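PDB 7D5M: oxidoreductase from Azotobacter vinelandii, which binds NAD and, as a homologue of inositol dehydrogenase in the Gfo/Idh/MocA family, probably oxidises a polyol or sugar-like substrate. Local coordinates for residues I25-I28 and H29-A32. Residues are numbered along the deposited sequence; the frame is centred on the assembly and turned at random.
With NAD (nicotinamide-adenine-dinucleotide), chain B.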
ATOM      1  N   ILE A  25     -27.018  -6.338 -11.945  1.00 14.73           N
ATOM      2  CA  ILE A  25     -26.611  -5.037 -12.549  1.00 14.12           C
ATOM      3  C   ILE A  25     -27.800  -4.077 -12.670  1.00 12.82           C
ATOM      4  O   ILE A  25     -27.546  -2.896 -12.973  1.00 12.31           O
ATOM      5  CB  ILE A  25     -25.881  -5.248 -13.896  1.00 14.77           C
ATOM      6  CG1 ILE A  25     -24.794  -4.190 -14.125  1.00 15.91           C
ATOM      7  CG2 ILE A  25     -26.855  -5.319 -15.065  1.00 15.23           C
ATOM      8  CD1 ILE A  25     -23.739  -4.117 -13.036  1.00 16.51           C
ATOM      9  N   GLY A  26     -29.038  -4.543 -12.477  1.00 11.91           N
ATOM     10  CA  GLY A  26     -30.226  -3.691 -12.664  1.00 11.54           C
ATOM     11  C   GLY A  26     -30.127  -2.407 -11.855  1.00 11.29           C
ATOM     12  O   GLY A  26     -30.415  -1.313 -12.393  1.00 10.28           O
ATOM     13  N   TYR A  27     -29.692  -2.500 -10.600  1.00 10.44           N
ATOM     14  CA  TYR A  27     -29.730  -1.338  -9.682  1.00 10.43           C
ATOM     15  C   TYR A  27     -28.785  -0.224 -10.155  1.00  9.90           C
ATOM     16  O   TYR A  27     -29.185   0.955 -10.151  1.00 10.08           O
ATOM     17  CB  TYR A  27     -29.412  -1.731  -8.240  1.00 10.73           C
ATOM     18  CG  TYR A  27     -29.407  -0.515  -7.357  1.00 11.02           C
ATOM     19  CD1 TYR A  27     -30.580   0.182  -7.123  1.00 11.40           C
ATOM     20  CD2 TYR A  27     -28.223   0.015  -6.873  1.00 11.72           C
ATOM     21  CE1 TYR A  27     -30.590   1.341  -6.370  1.00 11.45           C
ATOM     22  CE2 TYR A  27     -28.220   1.170  -6.107  1.00 11.76           C
ATOM     23  CZ  TYR A  27     -29.404   1.837  -5.858  1.00 11.95           C
ATOM     24  OH  TYR A  27     -29.411   2.983  -5.119  1.00 11.68           O
ATOM     25  N   ILE A  28     -27.549  -0.545 -10.519  1.00  9.73           N
ATOM     26  CA  ILE A  28     -26.577   0.524 -10.885  1.00  9.63           C
ATOM     27  C   ILE A  28     -27.065   1.248 -12.149  1.00  9.38           C
ATOM     28  O   ILE A  28     -26.894   2.478 -12.225  1.00  9.74           O
ATOM     29  CB  ILE A  28     -25.126   0.018 -10.995  1.00  9.71           C
ATOM     30  CG1 ILE A  28     -24.175   1.207 -11.171  1.00  9.89           C
ATOM     31  CG2 ILE A  28     -24.951  -1.018 -12.099  1.00  9.83           C
ATOM     32  CD1 ILE A  28     -22.744   0.897 -10.834  1.00 10.55           C
ATOM     33  N   HIS A  29     -27.729   0.562 -13.080  1.00  9.30           N
ATOM     34  CA  HIS A  29     -28.376   1.243 -14.231  1.00  9.53           C
ATOM     35  C   HIS A  29     -29.313   2.342 -13.728  1.00  9.62           C
ATOM     36  O   HIS A  29     -29.216   3.485 -14.219  1.00  9.77           O
ATOM     37  CB  HIS A  29     -29.132   0.266 -15.120  1.00  9.68           C
ATOM     38  CG  HIS A  29     -28.244  -0.470 -16.063  1.00  9.62           C
ATOM     39  ND1 HIS A  29     -27.934   0.026 -17.317  1.00  9.58           N
ATOM     40  CD2 HIS A  29     -27.576  -1.637 -15.937  1.00  9.87           C
ATOM     41  CE1 HIS A  29     -27.130  -0.819 -17.929  1.00  9.58           C
ATOM     42  NE2 HIS A  29     -26.899  -1.851 -17.105  1.00  9.40           N
ATOM     43  N   ARG A  30     -30.226   1.998 -12.829  1.00  9.79           N
ATOM     44  CA  ARG A  30     -31.251   2.944 -12.320  1.00  9.81           C
ATOM     45  C   ARG A  30     -30.573   4.029 -11.478  1.00  9.92           C
ATOM     46  O   ARG A  30     -30.955   5.196 -11.598  1.00  9.96           O
ATOM     47  CB  ARG A  30     -32.325   2.207 -11.530  1.00  9.82           C
ATOM     48  CG  ARG A  30     -33.194   1.311 -12.398  1.00  9.94           C
ATOM     49  CD  ARG A  30     -34.342   0.693 -11.610  1.00 10.59           C
ATOM     50  NE  ARG A  30     -33.895  -0.204 -10.551  1.00 10.86           N
ATOM     51  CZ  ARG A  30     -33.601  -1.492 -10.717  1.00 11.16           C
ATOM     52  NH1 ARG A  30     -33.683  -2.046 -11.913  1.00 11.53           N
ATOM     53  NH2 ARG A  30     -33.204  -2.218  -9.687  1.00 11.11           N
ATOM     54  N   SER A  31     -29.657   3.647 -10.601  1.00  9.83           N
ATOM     55  CA  SER A  31     -28.954   4.619  -9.728  1.00  9.96           C
ATOM     56  C   SER A  31     -28.340   5.722 -10.598  1.00 10.18           C
ATOM     57  O   SER A  31     -28.528   6.909 -10.292  1.00 10.59           O
ATOM     58  CB  SER A  31     -27.942   3.923  -8.860  1.00 10.21           C
ATOM     59  OG  SER A  31     -27.505   4.789  -7.823  1.00 10.30           O
ATOM     60  N   ALA A  32     -27.655   5.343 -11.675  1.00  9.77           N
ATOM     61  CA  ALA A  32     -26.935   6.268 -12.576  1.00  9.61           C
ATOM     62  C   ALA A  32     -27.928   7.038 -13.461  1.00  9.85           C
ATOM     63  O   ALA A  32     -27.723   8.244 -13.664  1.00  9.92           O
ATOM     64  CB  ALA A  32     -25.944   5.492 -13.411  1.00  9.77           C
TER
HETATM   65  PA  NAD B 500     -28.618 -11.537 -13.989  1.00 22.31           P
HETATM   66  O1A NAD B 500     -28.868 -12.955 -14.401  1.00 23.28           O
HETATM   67  O2A NAD B 500     -28.148 -11.219 -12.605  1.00 20.27           O
HETATM   68  O5B NAD B 500     -29.938 -10.677 -14.302  1.00 21.11           O
HETATM   69  C5B NAD B 500     -30.783 -10.933 -15.467  1.00 19.22           C
HETATM   70  C4B NAD B 500     -32.068 -10.162 -15.281  1.00 18.31           C
HETATM   71  O4B NAD B 500     -32.783 -10.068 -16.540  1.00 17.49           O
HETATM   72  C3B NAD B 500     -33.067 -10.788 -14.300  1.00 17.91           C
HETATM   73  O3B NAD B 500     -33.789  -9.762 -13.635  1.00 16.96           O
HETATM   74  C2B NAD B 500     -33.958 -11.609 -15.237  1.00 17.11           C
HETATM   75  O2B NAD B 500     -35.229 -11.923 -14.717  1.00 16.39           O
HETATM   76  C1B NAD B 500     -34.074 -10.623 -16.390  1.00 17.63           C
HETATM   77  N9A NAD B 500     -34.448 -11.209 -17.669  1.00 18.69           N
HETATM   78  C8A NAD B 500     -33.903 -12.327 -18.242  1.00 18.17           C
HETATM   79  N7A NAD B 500     -34.383 -12.583 -19.434  1.00 18.83           N
HETATM   80  C5A NAD B 500     -35.286 -11.559 -19.671  1.00 19.06           C
HETATM   81  C6A NAD B 500     -36.108 -11.265 -20.777  1.00 19.67           C
HETATM   82  N6A NAD B 500     -36.131 -11.991 -21.897  1.00 19.35           N
HETATM   83  N1A NAD B 500     -36.885 -10.156 -20.696  1.00 19.96           N
HETATM   84  C2A NAD B 500     -36.848  -9.431 -19.568  1.00 19.43           C
HETATM   85  N3A NAD B 500     -36.104  -9.602 -18.473  1.00 18.79           N
HETATM   86  C4A NAD B 500     -35.335 -10.700 -18.589  1.00 19.04           C
HETATM   87  O3  NAD B 500     -27.546 -10.868 -14.999  1.00 21.69           O
HETATM   88  PN  NAD B 500     -26.531  -9.628 -14.744  1.00 21.76           P
HETATM   89  O1N NAD B 500     -25.285 -10.127 -14.068  1.00 22.52           O
HETATM   90  O2N NAD B 500     -27.295  -8.507 -14.107  1.00 18.56           O
HETATM   91  O5D NAD B 500     -26.121  -9.230 -16.242  1.00 22.26           O
HETATM   92  C5D NAD B 500     -27.088  -8.789 -17.198  1.00 20.09           C
HETATM   93  C4D NAD B 500     -26.310  -8.161 -18.321  1.00 20.46           C
HETATM   94  O4D NAD B 500     -25.482  -7.101 -17.779  1.00 20.51           O
HETATM   95  C3D NAD B 500     -25.344  -9.118 -19.031  1.00 19.21           C
HETATM   96  O3D NAD B 500     -25.281  -8.792 -20.408  1.00 19.76           O
HETATM   97  C2D NAD B 500     -24.011  -8.853 -18.323  1.00 20.29           C
HETATM   98  O2D NAD B 500     -22.880  -9.155 -19.126  1.00 18.49           O
HETATM   99  C1D NAD B 500     -24.116  -7.345 -18.086  1.00 21.01           C
HETATM  100  N1N NAD B 500     -23.282  -6.831 -16.957  1.00 20.98           N
HETATM  101  C2N NAD B 500     -22.448  -5.756 -17.177  1.00 21.59           C
HETATM  102  C3N NAD B 500     -21.616  -5.281 -16.162  1.00 20.09           C
HETATM  103  C7N NAD B 500     -20.851  -4.003 -16.432  1.00 19.39           C
HETATM  104  O7N NAD B 500     -21.177  -3.307 -17.400  1.00 17.44           O
HETATM  105  N7N NAD B 500     -19.878  -3.676 -15.588  1.00 15.95           N
HETATM  106  C4N NAD B 500     -21.548  -5.989 -14.957  1.00 21.56           C
HETATM  107  C5N NAD B 500     -22.386  -7.085 -14.757  1.00 20.98           C
HETATM  108  C6N NAD B 500     -23.338  -7.384 -15.708  1.00 21.30           C
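Ser31 N gives Tyr27 O a short, nearly straight hydrogen bond of 2.8 Å, and Ala32 N bonds Ile28 O at 3.0 Å. The two bonds just before them in the same i to i+4 series are weak: His29 N reaches Ile25 O at 3.5 Å, and Arg30 N to Gly26 O is also weak. The bonding thus tightens from the start of helix 26-34 inward. Among the flat groups, the Tyr27 ring, with CG anti to the backbone N (chi1 178°) and beside its own carbonyl carbon, lies along the helix toward Ser31, whose CB sits over one face in a CH-pi contact, 4.2 Å from the ring centroid; its hydroxyl bonds Asp36 of the second subunit. The His29 imidazole sets its CD2 edge in plane against Ile25 O at 3.2 Å, while NE2 bonds Glu114 and ND1 bonds Tyr337. Arg30, bent at chi3 (-64°), folds its guanidinium back with one face over Gly26 O, which sits toward the rim and is not hydrogen-bonded to it; NH1 bonds Gly19 O and NH2 bonds Asn3 O of the second subunit. A leucine in its place would probably leave those two carbonyls without these donors and Gly26 O without its flat cover. On the cofactor side, Ile25 N bonds NAD O2N at 3.1 Å, and Ile25 CD1 packs against nicotinamide C4N, 3.5 Å away. In this first Rossmann beta-alpha-beta unit a main-chain N-H meets the pyrophosphate; the helix dipole would favour that negative charge, while Tyr27 and Arg30 tie the same stretch to the second subunit.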